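Local coordinates for superantigen-like protein SSL10 (Staphylococcus aureus subsp. aureus, PDB 6LWT) that probably binds the Fc region of human IgG to block classical complement activation, and probably inhibits plasma clotting through prothrombin and a coagulation factor, at residues 124-129 with 187-192; 39-44 with 52-57. All coordinates share one frame; numbering follows the deposited sequence.

The two contacts lie one in each of the two domains of the staphylococcal/streptococcal toxin fold. Contact 2 comes first along the chain. It pairs strands 41-46 and 49-54 as a beta hairpin in the N-terminal OB-fold domain. Contact 1 follows in the C-terminal beta-grasp domain, where the loop between strands 120-123 and 130-132 meets the turn between strands 186-188 and 192-198. The contacts share no strand or sheet. The centres of contacts 1 and 2 are about 25 Å apart and their nearest atoms about 12 Å apart, so they do not touch. Contact 2 is local in sequence, whereas contact 1 ties together distant parts of its domain. Each stays within its own domain; neither bridges the two.

Contact 1: 124-129 with 187-192; sequences YYIKKE and IESKQI
S189 holds OG beside its own backbone N and anti to its carbonyl carbon (chi1 -61°), which brings the hydroxyl to the carbonyl of K128. I126 has CG1 beside its backbone N (chi1 -62°), which leaves CG2 anti to N; the CG2 methyl packs 3.4 Å from S189 OG. The hydroxyl donates a 2.7 Å hydrogen bond from S189 OG to K128 O, approaching from above the carbonyl plane. One residue on, S189 N donates to E129 O at 3.0 Å, and the N-H...O angle is 163°. A water adds a second donor, giving 2.8 Å to E129 O, and accepts from K190 N. At the apolar end, I126 CD1 meets I192 CD1 at 3.6 Å, with the two side chains crossing at about a right angle. I131 also packs on I126 and S189. The carboxylates of E129 and E188 come within 4.4 Å (OE2 to OE1). K190 forms a salt bridge to E188, which may ease their repulsion. Within the beta-grasp domain, S189 thus pins the loop after strand 120-123 to the 3-10 segment 189-191, which links strands 186-188 and 192-198. Two successive carbonyls take its bonds, and one satisfies its buried hydroxyl.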
loop_
_atom_site.group_PDB
_atom_site.type_symbol
_atom_site.label_atom_id
_atom_site.label_comp_id
_atom_site.label_asym_id
_atom_site.label_seq_id
_atom_site.Cartn_x
_atom_site.Cartn_y
_atom_site.Cartn_z
ATOM N N TYR A 124 1.746 15.691 -1.138
ATOM C CA TYR A 124 1.332 14.388 -1.637
ATOM C C TYR A 124 -0.075 14.181 -1.119
ATOM O O TYR A 124 -0.281 14.178 0.086
ATOM C CB TYR A 124 2.243 13.284 -1.109
ATOM C CG TYR A 124 1.804 11.936 -1.592
ATOM C CD1 TYR A 124 2.097 11.513 -2.886
ATOM C CD2 TYR A 124 1.010 11.113 -0.781
ATOM C CE1 TYR A 124 1.654 10.280 -3.356
ATOM C CE2 TYR A 124 0.549 9.890 -1.240
ATOM C CZ TYR A 124 0.879 9.471 -2.522
ATOM O OH TYR A 124 0.417 8.244 -2.968
ATOM N N TYR A 125 -1.042 14.056 -2.029
ATOM C CA TYR A 125 -2.448 14.119 -1.660
ATOM C C TYR A 125 -3.023 12.737 -1.381
ATOM O O TYR A 125 -2.722 11.778 -2.089
ATOM C CB TYR A 125 -3.258 14.847 -2.751
ATOM C CG TYR A 125 -2.793 16.264 -2.947
ATOM C CD1 TYR A 125 -3.143 17.262 -2.040
ATOM C CD2 TYR A 125 -1.973 16.607 -4.022
ATOM C CE1 TYR A 125 -2.696 18.566 -2.204
ATOM C CE2 TYR A 125 -1.520 17.907 -4.197
ATOM C CZ TYR A 125 -1.885 18.880 -3.286
ATOM O OH TYR A 125 -1.424 20.159 -3.443
ATOM N N ILE A 126 -3.808 12.660 -0.312
ATOM C CA ILE A 126 -4.541 11.470 0.081
ATOM C C ILE A 126 -6.009 11.870 0.291
ATOM O O ILE A 126 -6.307 12.684 1.182
ATOM C CB ILE A 126 -3.968 10.883 1.377
ATOM C CG1 ILE A 126 -2.508 10.472 1.159
ATOM C CG2 ILE A 126 -4.785 9.682 1.810
ATOM C CD1 ILE A 126 -1.778 10.116 2.416
ATOM N N LYS A 127 -6.905 11.278 -0.502
ATOM C CA LYS A 127 -8.334 11.672 -0.521
ATOM C C LYS A 127 -9.131 10.999 0.607
ATOM O O LYS A 127 -10.056 11.595 1.156
ATOM C CB LYS A 127 -9.031 11.349 -1.858
ATOM C CG LYS A 127 -8.212 11.425 -3.136
ATOM C CD LYS A 127 -7.725 12.821 -3.489
ATOM C CE LYS A 127 -6.484 12.732 -4.367
ATOM N NZ LYS A 127 -6.267 13.967 -5.158
ATOM N N LYS A 128 -8.763 9.771 0.956
ATOM C CA LYS A 128 -9.484 9.004 1.973
ATOM C C LYS A 128 -9.190 9.474 3.397
ATOM O O LYS A 128 -8.095 9.928 3.700
ATOM C CB LYS A 128 -9.116 7.526 1.872
ATOM C CG LYS A 128 -9.401 6.870 0.537
ATOM C CD LYS A 128 -8.667 5.541 0.424
ATOM C CE LYS A 128 -9.478 4.593 -0.434
ATOM N NZ LYS A 128 -8.757 3.346 -0.750
ATOM N N GLU A 129 -10.170 9.318 4.277
ATOM C CA GLU A 129 -9.990 9.554 5.708
ATOM C C GLU A 129 -9.033 8.549 6.341
ATOM O O GLU A 129 -8.321 8.883 7.290
ATOM C CB GLU A 129 -11.338 9.471 6.442
ATOM C CG GLU A 129 -11.239 9.516 7.962
ATOM C CD GLU A 129 -12.590 9.587 8.662
ATOM O OE1 GLU A 129 -13.439 10.413 8.246
ATOM O OE2 GLU A 129 -12.792 8.829 9.642
ATOM N N ILE A 187 -3.959 3.534 8.689
ATOM C CA ILE A 187 -3.410 4.813 9.096
ATOM C C ILE A 187 -4.504 5.862 8.899
ATOM O O ILE A 187 -5.177 5.891 7.878
ATOM C CB ILE A 187 -2.155 5.200 8.284
ATOM C CG1 ILE A 187 -1.056 4.131 8.435
ATOM C CG2 ILE A 187 -1.656 6.578 8.728
ATOM C CD1 ILE A 187 0.070 4.259 7.424
ATOM N N GLU A 188 -4.655 6.723 9.891
ATOM C CA GLU A 188 -5.534 7.877 9.825
ATOM C C GLU A 188 -4.837 8.968 9.003
ATOM O O GLU A 188 -3.822 9.509 9.421
ATOM C CB GLU A 188 -5.814 8.347 11.252
ATOM C CG GLU A 188 -6.828 9.471 11.363
ATOM C CD GLU A 188 -8.263 9.023 11.591
ATOM O OE1 GLU A 188 -9.104 9.934 11.791
ATOM O OE2 GLU A 188 -8.560 7.795 11.576
ATOM N N SER A 189 -5.384 9.285 7.843
ATOM C CA SER A 189 -4.696 10.088 6.826
ATOM C C SER A 189 -4.261 11.483 7.296
ATOM O O SER A 189 -3.206 11.963 6.907
ATOM C CB SER A 189 -5.572 10.224 5.585
ATOM O OG SER A 189 -5.875 8.952 4.989
ATOM N N LYS A 190 -5.100 12.118 8.116
ATOM C CA LYS A 190 -4.828 13.455 8.686
ATOM C C LYS A 190 -3.682 13.474 9.705
ATOM O O LYS A 190 -3.158 14.539 10.012
ATOM C CB LYS A 190 -6.096 13.994 9.366
ATOM C CG LYS A 190 -6.442 13.289 10.673
ATOM C CD LYS A 190 -7.510 14.014 11.482
ATOM C CE LYS A 190 -8.237 13.137 12.492
ATOM N NZ LYS A 190 -7.356 12.433 13.461
ATOM N N GLN A 191 -3.342 12.309 10.261
ATOM C CA GLN A 191 -2.212 12.168 11.153
ATOM C C GLN A 191 -0.857 12.144 10.480
ATOM O O GLN A 191 0.145 12.326 11.161
ATOM C CB GLN A 191 -2.395 10.941 12.077
ATOM C CG GLN A 191 -3.519 11.134 13.098
ATOM C CD GLN A 191 -3.346 12.424 13.930
ATOM O OE1 GLN A 191 -2.498 12.493 14.821
ATOM N NE2 GLN A 191 -4.141 13.455 13.631
ATOM N N ILE A 192 -0.805 11.977 9.160
ATOM C CA ILE A 192 0.477 11.882 8.479
ATOM C C ILE A 192 1.078 13.288 8.438
ATOM O O ILE A 192 0.452 14.231 7.946
ATOM C CB ILE A 192 0.365 11.271 7.075
ATOM C CG1 ILE A 192 -0.323 9.896 7.126
ATOM C CG2 ILE A 192 1.745 11.144 6.440
ATOM C CD1 ILE A 192 -0.735 9.375 5.778
HETATM O O HOH W 1 -7.943 11.330 8.500
#

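Contact 2: 39-44 with 52-57; sequences KNNLRF and QVLLPG
R43 turns the NE/NH2 edge of its guanidinium to the amide oxygen of Q52, side-on. R43 NE and NH2 both donate to Q52 OE1, at 2.8 Å from NE and 2.9 Å from NH2. The oxygen lies in the guanidinium plane, and the guanidinium and amide planes are 34° apart. Q52 CG is anti to its backbone N (chi1 176°) and the chain stays extended beyond it, which carries the amide out to the arginine. On its other side, Q52 NE2 donates to a water that also binds N41 OD1. The amide is therefore held at both its oxygen and its nitrogen.

The backbones form an antiparallel ladder. L42 and V53 are a hydrogen-bonded pair, joined in both directions by 2.8 Å N-to-O bonds, L42 N to V53 O and V53 N to L42 O. N41 with L54 and R43 with Q52 are the flanking non-hydrogen-bonded pairs. Beyond the strand, L55 N donates to N40 O.

The L42 and V53 face is apolar. L42 CG meets L55 CD1 at 4.0 Å, and V53 CG2 sits at the edge of the F44 ring, 3.8 Å from CE1.

This beta hairpin of the OB-fold domain lies between two other strands. Strand 32-37 pairs with 41-46, and A34 and I32 touch F44. Strand 85-93 runs parallel to 49-54, with T88 and V92 against V53.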
loop_
_atom_site.group_PDB
_atom_site.type_symbol
_atom_site.label_atom_id
_atom_site.label_comp_id
_atom_site.label_asym_id
_atom_site.label_seq_id
_atom_site.Cartn_x
_atom_site.Cartn_y
_atom_site.Cartn_z
ATOM N N LYS A 39 -10.914 -19.371 7.966
ATOM C CA LYS A 39 -10.680 -18.548 9.148
ATOM C C LYS A 39 -10.189 -17.136 8.825
ATOM O O LYS A 39 -10.570 -16.199 9.507
ATOM C CB LYS A 39 -9.731 -19.249 10.143
ATOM C CG LYS A 39 -10.443 -20.135 11.173
ATOM C CD LYS A 39 -11.443 -19.332 12.018
ATOM C CE LYS A 39 -11.636 -19.856 13.437
ATOM N NZ LYS A 39 -12.732 -20.860 13.538
ATOM N N ASN A 40 -9.387 -16.979 7.774
ATOM C CA ASN A 40 -8.702 -15.697 7.516
ATOM C C ASN A 40 -8.739 -15.181 6.075
ATOM O O ASN A 40 -7.783 -14.543 5.620
ATOM C CB ASN A 40 -7.264 -15.753 8.037
ATOM C CG ASN A 40 -6.579 -17.053 7.717
ATOM O OD1 ASN A 40 -6.461 -17.432 6.563
ATOM N ND2 ASN A 40 -6.141 -17.761 8.751
ATOM N N ASN A 41 -9.865 -15.383 5.393
ATOM C CA ASN A 41 -10.073 -14.753 4.085
ATOM C C ASN A 41 -11.440 -14.105 3.997
ATOM O O ASN A 41 -12.366 -14.433 4.765
ATOM C CB ASN A 41 -9.894 -15.751 2.926
ATOM C CG ASN A 41 -8.529 -16.413 2.913
ATOM O OD1 ASN A 41 -7.574 -15.888 2.358
ATOM N ND2 ASN A 41 -8.445 -17.588 3.495
ATOM N N LEU A 42 -11.557 -13.181 3.057
ATOM C CA LEU A 42 -12.823 -12.653 2.635
ATOM C C LEU A 42 -12.968 -12.964 1.162
ATOM O O LEU A 42 -11.961 -12.992 0.433
ATOM C CB LEU A 42 -12.881 -11.146 2.823
ATOM C CG LEU A 42 -12.758 -10.609 4.237
ATOM C CD1 LEU A 42 -12.840 -9.089 4.197
ATOM C CD2 LEU A 42 -13.840 -11.203 5.110
ATOM N N ARG A 43 -14.215 -13.176 0.737
ATOM C CA ARG A 43 -14.543 -13.352 -0.667
ATOM C C ARG A 43 -15.662 -12.455 -1.115
ATOM O O ARG A 43 -16.669 -12.272 -0.427
ATOM C CB ARG A 43 -14.937 -14.800 -0.949
ATOM C CG ARG A 43 -13.764 -15.757 -0.909
ATOM C CD ARG A 43 -14.242 -17.150 -1.312
ATOM N NE ARG A 43 -13.112 -17.997 -1.632
ATOM C CZ ARG A 43 -13.193 -19.206 -2.176
ATOM N NH1 ARG A 43 -14.377 -19.750 -2.463
ATOM N NH2 ARG A 43 -12.083 -19.882 -2.415
ATOM N N PHE A 44 -15.505 -11.918 -2.312
ATOM C CA PHE A 44 -16.584 -11.209 -2.956
ATOM C C PHE A 44 -16.388 -11.188 -4.465
ATOM O O PHE A 44 -15.363 -11.637 -4.983
ATOM C CB PHE A 44 -16.712 -9.785 -2.404
ATOM C CG PHE A 44 -15.497 -8.922 -2.628
ATOM C CD1 PHE A 44 -14.388 -9.031 -1.802
ATOM C CD2 PHE A 44 -15.475 -7.984 -3.649
ATOM C CE1 PHE A 44 -13.275 -8.226 -1.989
ATOM C CE2 PHE A 44 -14.374 -7.168 -3.835
ATOM C CZ PHE A 44 -13.272 -7.292 -3.007
ATOM N N GLN A 52 -10.507 -12.911 -3.689
ATOM C CA GLN A 52 -10.230 -13.447 -2.372
ATOM C C GLN A 52 -9.141 -12.615 -1.692
ATOM O O GLN A 52 -8.032 -12.439 -2.227
ATOM C CB GLN A 52 -9.790 -14.914 -2.457
ATOM C CG GLN A 52 -9.389 -15.517 -1.110
ATOM C CD GLN A 52 -9.420 -17.043 -1.098
ATOM O OE1 GLN A 52 -10.376 -17.651 -1.564
ATOM N NE2 GLN A 52 -8.380 -17.658 -0.548
ATOM N N VAL A 53 -9.464 -12.120 -0.500
ATOM C CA VAL A 53 -8.574 -11.290 0.289
ATOM C C VAL A 53 -8.089 -12.121 1.474
ATOM O O VAL A 53 -8.924 -12.636 2.229
ATOM C CB VAL A 53 -9.311 -10.056 0.860
ATOM C CG1 VAL A 53 -8.328 -9.132 1.575
ATOM C CG2 VAL A 53 -10.104 -9.343 -0.236
ATOM N N LEU A 54 -6.771 -12.254 1.610
ATOM C CA LEU A 54 -6.134 -12.799 2.794
ATOM C C LEU A 54 -6.069 -11.725 3.870
ATOM O O LEU A 54 -5.547 -10.624 3.623
ATOM C CB LEU A 54 -4.732 -13.299 2.468
ATOM C CG LEU A 54 -3.873 -13.830 3.631
ATOM C CD1 LEU A 54 -4.431 -15.132 4.180
ATOM C CD2 LEU A 54 -2.437 -14.016 3.184
ATOM N N LEU A 55 -6.609 -12.042 5.045
ATOM C CA LEU A 55 -6.529 -11.176 6.207
ATOM C C LEU A 55 -5.259 -11.546 7.002
ATOM O O LEU A 55 -5.204 -12.627 7.576
ATOM C CB LEU A 55 -7.783 -11.333 7.072
ATOM C CG LEU A 55 -9.125 -11.049 6.395
ATOM C CD1 LEU A 55 -10.283 -11.421 7.314
ATOM C CD2 LEU A 55 -9.249 -9.588 5.973
ATOM N N PRO A 56 -4.231 -10.663 7.027
ATOM C CA PRO A 56 -3.013 -10.911 7.834
ATOM C C PRO A 56 -3.311 -11.176 9.318
ATOM O O PRO A 56 -4.273 -10.616 9.859
ATOM C CB PRO A 56 -2.224 -9.601 7.714
ATOM C CG PRO A 56 -2.761 -8.909 6.505
ATOM C CD PRO A 56 -4.167 -9.369 6.312
ATOM N N GLY A 57 -2.490 -12.012 9.959
ATOM C CA GLY A 57 -2.726 -12.443 11.349
ATOM C C GLY A 57 -2.930 -11.297 12.330
ATOM O O GLY A 57 -3.736 -11.408 13.260
HETATM O O HOH W 2 -6.137 -15.956 0.303
#